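Local coordinates for protein poly-beta-1,6-N-acetyl-D-glucosamine N-deacetylase (Aggregatibacter actinomycetemcomitans, PDB 4U10) that probably removes acetyl groups from the amino sugars of poly-beta-1,6-N-acetyl-D-glucosamine, this chain being its metal-binding polysaccharide deacetylase part, at residues V6-S11 with V245-I250; G211-V216 with L232-I237. One frame throughout, in Å; residues are numbered along the deposited sequence.

The two contacts are nested: interaction 2 lies within the loop of chain that interaction 1 closes, and their centres are about 11 Å apart. Leu232 joins them directly. Leu232 O lies 3.0 Å from Arg247 N, a probable hydrogen bond, while Leu232 CD2 packs 3.9 Å from Ala8 CB and equally far from Leu249 CB. Both contacts border the metal centre. In interaction 1, His10 supplies NE2 to a zinc ion that Asp74 also binds, and Arg247 forms a salt bridge with that aspartate. In interaction 2 the side chain of Leu232 stands about 6 Å from the zinc ion at its nearest atoms.

Interaction 1. Residues V6-S11 with V245-I250; sequences VLAYHS and VGRLLI. With ZN (zinc ion), chain D.
Arg247 lays its guanidinium over the methyl of Ala8, with Ala8 CB 3.3 Å above the middle of the plane. A methyl suits this place because it is small enough to lie under the flat group. Beside it Arg247 CG meets Val6 CG1 at 3.4 Å, and the chain then bends at chi3 (-65°). Ile250 CG1 sits over the centre of the Tyr9 ring, a CH-pi contact 3.7 Å from the centroid. Leu249 CD1 meets the edge of the His10 imidazole at CE1, 3.5 Å away. His10 NE2 binds zinc at 2.1 Å, and ND1 donates to a water that also bridges Ala8 O and Ile250 O. The backbones pair as parallel strands, through Leu248 N to Val6 O, Ala8 N to Leu248 O (2.8 Å) and Ile250 N to Ala8 O. Arg247 NH1 forms a salt bridge with Asp74 and a hydrogen bond with Ser72 OG, NE bonds to Ala231 O, and Tyr9 OH is hydrogen-bonded to His37 ND1. A metal-binding histidine thus follows a core strand of the polysaccharide deacetylase domain. Strand 3-13 runs between 248-249 and 68-75, all parallel in the central sheet, with helix 31-42 packing against Tyr9 and Ile250.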
loop_
_atom_site.group_PDB
_atom_site.type_symbol
_atom_site.label_atom_id
_atom_site.label_comp_id
_atom_site.label_asym_id
_atom_site.label_seq_id
_atom_site.Cartn_x
_atom_site.Cartn_y
_atom_site.Cartn_z
ATOM N N VAL A 6 -4.149 11.013 3.874
ATOM C CA VAL A 6 -4.133 9.594 3.589
ATOM C C VAL A 6 -3.671 8.811 4.800
ATOM O O VAL A 6 -2.645 9.143 5.364
ATOM C CB VAL A 6 -3.255 9.241 2.356
ATOM C CG1 VAL A 6 -3.410 7.749 2.049
ATOM C CG2 VAL A 6 -3.655 10.050 1.116
ATOM N N LEU A 7 -4.385 7.754 5.186
ATOM C CA LEU A 7 -3.910 6.879 6.257
ATOM C C LEU A 7 -3.353 5.565 5.719
ATOM O O LEU A 7 -3.958 4.933 4.848
ATOM C CB LEU A 7 -4.985 6.574 7.255
ATOM C CG LEU A 7 -5.831 7.730 7.883
ATOM C CD1 LEU A 7 -6.771 7.208 8.987
ATOM C CD2 LEU A 7 -4.901 8.819 8.407
ATOM N N ALA A 8 -2.201 5.136 6.228
ATOM C CA ALA A 8 -1.590 3.868 5.749
ATOM C C ALA A 8 -1.659 2.760 6.796
ATOM O O ALA A 8 -0.948 2.811 7.817
ATOM C CB ALA A 8 -0.124 4.113 5.341
ATOM N N TYR A 9 -2.411 1.710 6.511
ATOM C CA TYR A 9 -2.598 0.575 7.383
ATOM C C TYR A 9 -1.931 -0.652 6.767
ATOM O O TYR A 9 -1.633 -0.635 5.601
ATOM C CB TYR A 9 -4.082 0.209 7.535
ATOM C CG TYR A 9 -4.899 1.209 8.363
ATOM C CD1 TYR A 9 -5.019 1.082 9.744
ATOM C CD2 TYR A 9 -5.593 2.242 7.735
ATOM C CE1 TYR A 9 -5.757 2.030 10.474
ATOM C CE2 TYR A 9 -6.370 3.161 8.457
ATOM C CZ TYR A 9 -6.444 3.077 9.783
ATOM O OH TYR A 9 -7.198 4.041 10.471
ATOM N N HIS A 10 -1.678 -1.685 7.567
ATOM C CA HIS A 10 -1.161 -2.966 7.064
ATOM C C HIS A 10 -2.139 -4.047 7.492
ATOM O O HIS A 10 -3.323 -4.036 7.038
ATOM C CB HIS A 10 0.285 -3.160 7.553
ATOM C CG HIS A 10 1.213 -2.176 6.934
ATOM N ND1 HIS A 10 1.299 -0.872 7.367
ATOM C CD2 HIS A 10 1.991 -2.261 5.840
ATOM C CE1 HIS A 10 2.123 -0.197 6.596
ATOM N NE2 HIS A 10 2.569 -1.021 5.664
ATOM N N SER A 11 -1.713 -4.957 8.348
ATOM C CA SER A 11 -2.643 -5.977 8.790
ATOM C C SER A 11 -3.484 -5.481 9.959
ATOM O O SER A 11 -3.025 -4.644 10.775
ATOM C CB SER A 11 -1.938 -7.259 9.145
ATOM O OG SER A 11 -2.845 -8.273 9.109
ATOM N N VAL A 245 2.170 11.452 -2.994
ATOM C CA VAL A 245 1.107 11.455 -1.995
ATOM C C VAL A 245 1.697 10.977 -0.682
ATOM O O VAL A 245 2.293 9.934 -0.654
ATOM C CB VAL A 245 0.025 10.485 -2.415
ATOM C CG1 VAL A 245 -1.013 10.380 -1.294
ATOM C CG2 VAL A 245 -0.595 10.926 -3.725
ATOM N N GLY A 246 1.624 11.762 0.377
ATOM C CA GLY A 246 2.047 11.328 1.708
ATOM C C GLY A 246 0.963 10.685 2.525
ATOM O O GLY A 246 -0.243 10.910 2.323
ATOM N N ARG A 247 1.382 9.868 3.475
ATOM C CA ARG A 247 0.478 9.112 4.275
ATOM C C ARG A 247 0.936 9.095 5.722
ATOM O O ARG A 247 2.151 9.173 6.029
ATOM C CB ARG A 247 0.387 7.664 3.722
ATOM C CG ARG A 247 0.002 7.512 2.235
ATOM C CD ARG A 247 -0.319 6.042 1.939
ATOM N NE ARG A 247 0.898 5.203 2.096
ATOM C CZ ARG A 247 0.918 3.873 2.120
ATOM N NH1 ARG A 247 -0.203 3.171 2.026
ATOM N NH2 ARG A 247 2.064 3.211 2.288
ATOM N N LEU A 248 -0.021 8.939 6.633
ATOM C CA LEU A 248 0.311 8.652 8.004
ATOM C C LEU A 248 0.448 7.143 8.228
ATOM O O LEU A 248 -0.502 6.401 8.016
ATOM C CB LEU A 248 -0.787 9.229 8.919
ATOM C CG LEU A 248 -0.573 8.959 10.403
ATOM C CD1 LEU A 248 0.726 9.596 10.880
ATOM C CD2 LEU A 248 -1.792 9.491 11.108
ATOM N N LEU A 249 1.606 6.679 8.675
ATOM C CA LEU A 249 1.757 5.258 9.031
ATOM C C LEU A 249 1.079 4.922 10.332
ATOM O O LEU A 249 1.467 5.446 11.375
ATOM C CB LEU A 249 3.251 4.896 9.155
ATOM C CG LEU A 249 3.625 3.468 9.556
ATOM C CD1 LEU A 249 3.093 2.511 8.526
ATOM C CD2 LEU A 249 5.126 3.277 9.726
ATOM N N ILE A 250 0.078 4.046 10.295
ATOM C CA ILE A 250 -0.669 3.704 11.461
ATOM C C ILE A 250 0.068 2.634 12.287
ATOM O O ILE A 250 0.591 1.668 11.762
ATOM C CB ILE A 250 -2.079 3.196 11.076
ATOM C CG1 ILE A 250 -2.848 4.219 10.197
ATOM C CG2 ILE A 250 -2.859 2.860 12.321
ATOM C CD1 ILE A 250 -3.273 5.496 10.931
HETATM ZN ZN ZN D . 3.451 -0.370 3.809
HETATM O O HOH W 1 -1.703 12.603 4.128
HETATM O O HOH W 2 0.229 0.689 9.145
HETATM O O HOH W 3 4.787 -1.664 3.071
#

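Interaction 2. Residues G211-V216 with L232-I237; sequences GQFNDV and LGQKII
Leu232 rests its branch point against Gly211, CG to CA at 3.7 Å, and CD1 lies nearly as close, at 3.9 Å from the same CA. Glycine suits the spot twice over: any CB there would run into Leu232 CD1, and the positive phi of Gly211 would press a CB against the preceding carbonyl. On its other flank Leu232 reaches Ala8 and Arg247, so this leucine lies between Gly211 and strand 3-13. Gly233 then carries the chain round to Gln234, whose CG lies between the backbone N and the carbonyl carbon; a bend at chi2 follows, and the amide turns back toward Leu232 and across to Gly211. Gln234 OE1 accepts a weak bond from Leu232 N, 2.9 Å, and Gln234 NE2 gives another weak one to Gly211 O, 2.9 Å with an angle of only 122°. Here two loops of the polysaccharide deacetylase fold meet at the surface: 211-216 leads into helix 215-222, which Asn214 N-caps through a weak bond from Val216 N to OD1, and 232-237 follows strand 228-230. The side chain of Gln234 also passes Phe213 in the opposite direction, Gln234 NE2 3.9 Å from Phe213 CE1, with amide and ring planes 28° apart. Trp208 stacks on that ring, and Tyr244 meets it edge-to-face. Next in line, Lys235 turns its NZ to Asp242 in a salt bridge and to Tyr244 O.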
loop_
_atom_site.group_PDB
_atom_site.type_symbol
_atom_site.label_atom_id
_atom_site.label_comp_id
_atom_site.label_asym_id
_atom_site.label_seq_id
_atom_site.Cartn_x
_atom_site.Cartn_y
_atom_site.Cartn_z
ATOM N N GLY A 211 7.571 2.726 2.551
ATOM C CA GLY A 211 7.592 4.188 2.420
ATOM C C GLY A 211 8.780 4.719 1.601
ATOM O O GLY A 211 8.899 5.911 1.432
ATOM N N GLN A 212 9.682 3.843 1.107
ATOM C CA GLN A 212 10.925 4.312 0.569
ATOM C C GLN A 212 10.945 4.280 -0.966
ATOM O O GLN A 212 10.651 3.265 -1.593
ATOM C CB GLN A 212 12.109 3.509 1.115
ATOM C CG GLN A 212 12.228 3.569 2.654
ATOM C CD GLN A 212 12.379 5.018 3.154
ATOM O OE1 GLN A 212 11.707 5.427 4.152
ATOM N NE2 GLN A 212 13.183 5.823 2.441
ATOM N N PHE A 213 11.465 5.360 -1.520
ATOM C CA PHE A 213 11.500 5.566 -2.970
ATOM C C PHE A 213 12.606 6.529 -3.352
ATOM O O PHE A 213 13.283 7.071 -2.499
ATOM C CB PHE A 213 10.122 6.070 -3.427
ATOM C CG PHE A 213 9.795 7.476 -3.019
ATOM C CD1 PHE A 213 9.284 7.761 -1.769
ATOM C CD2 PHE A 213 9.955 8.514 -3.920
ATOM C CE1 PHE A 213 9.034 9.069 -1.402
ATOM C CE2 PHE A 213 9.686 9.816 -3.569
ATOM C CZ PHE A 213 9.222 10.096 -2.301
ATOM N N ASN A 214 12.760 6.743 -4.644
ATOM C CA ASN A 214 13.674 7.709 -5.162
ATOM C C ASN A 214 13.273 8.076 -6.574
ATOM O O ASN A 214 12.228 7.648 -7.076
ATOM C CB ASN A 214 15.149 7.199 -5.054
ATOM C CG ASN A 214 15.433 6.042 -5.996
ATOM O OD1 ASN A 214 14.818 5.916 -7.012
ATOM N ND2 ASN A 214 16.359 5.212 -5.637
ATOM N N ASP A 215 14.076 8.910 -7.217
ATOM C CA ASP A 215 13.810 9.356 -8.578
ATOM C C ASP A 215 13.827 8.253 -9.612
ATOM O O ASP A 215 13.029 8.283 -10.559
ATOM C CB ASP A 215 14.769 10.528 -9.014
ATOM C CG ASP A 215 16.240 10.206 -8.875
ATOM O OD1 ASP A 215 16.684 9.446 -7.963
ATOM O OD2 ASP A 215 16.966 10.766 -9.700
ATOM N N VAL A 216 14.673 7.256 -9.440
ATOM C CA VAL A 216 14.701 6.197 -10.443
ATOM C C VAL A 216 13.402 5.361 -10.353
ATOM O O VAL A 216 12.762 5.011 -11.343
ATOM C CB VAL A 216 15.978 5.340 -10.280
ATOM C CG1 VAL A 216 15.958 4.087 -11.165
ATOM C CG2 VAL A 216 17.209 6.182 -10.626
ATOM N N LEU A 232 5.193 7.614 2.899
ATOM C CA LEU A 232 4.663 7.732 4.236
ATOM C C LEU A 232 4.701 9.220 4.615
ATOM O O LEU A 232 4.344 10.085 3.784
ATOM C CB LEU A 232 5.408 6.807 5.202
ATOM C CG LEU A 232 5.135 5.317 4.984
ATOM C CD1 LEU A 232 5.962 4.441 5.927
ATOM C CD2 LEU A 232 3.663 5.098 5.238
ATOM N N GLY A 233 5.152 9.507 5.837
ATOM C CA GLY A 233 4.991 10.820 6.480
ATOM C C GLY A 233 5.998 11.897 6.089
ATOM O O GLY A 233 6.069 12.932 6.731
ATOM N N GLN A 234 6.746 11.651 5.029
ATOM C CA GLN A 234 7.650 12.633 4.441
ATOM C C GLN A 234 6.950 13.800 3.674
ATOM O O GLN A 234 7.614 14.650 3.027
ATOM C CB GLN A 234 8.672 11.879 3.554
ATOM C CG GLN A 234 8.154 10.804 2.572
ATOM C CD GLN A 234 8.305 9.362 3.071
ATOM O OE1 GLN A 234 7.576 8.939 3.959
ATOM N NE2 GLN A 234 9.239 8.603 2.488
ATOM N N LYS A 235 5.614 13.813 3.726
ATOM C CA LYS A 235 4.740 14.843 3.125
ATOM C C LYS A 235 3.390 14.645 3.791
ATOM O O LYS A 235 2.970 13.494 3.999
ATOM C CB LYS A 235 4.603 14.629 1.617
ATOM C CG LYS A 235 3.596 15.538 0.929
ATOM C CD LYS A 235 3.749 15.448 -0.575
ATOM C CE LYS A 235 2.987 16.549 -1.261
ATOM N NZ LYS A 235 1.971 16.019 -2.196
ATOM N N ILE A 236 2.713 15.721 4.180
ATOM C CA ILE A 236 1.523 15.539 5.025
ATOM C C ILE A 236 0.255 15.930 4.284
ATOM O O ILE A 236 -0.720 15.163 4.268
ATOM C CB ILE A 236 1.600 16.308 6.368
ATOM C CG1 ILE A 236 2.828 15.878 7.213
ATOM C CG2 ILE A 236 0.297 16.184 7.153
ATOM C CD1 ILE A 236 2.906 14.436 7.690
ATOM N N ILE A 237 0.276 17.108 3.664
ATOM C CA ILE A 237 -0.864 17.572 2.900
ATOM C C ILE A 237 -0.710 17.252 1.391
ATOM O O ILE A 237 0.362 17.409 0.776
ATOM C CB ILE A 237 -1.162 19.072 3.165
ATOM C CG1 ILE A 237 -0.410 19.960 2.192
ATOM C CG2 ILE A 237 -0.864 19.446 4.621
ATOM C CD1 ILE A 237 -1.167 20.161 0.886
#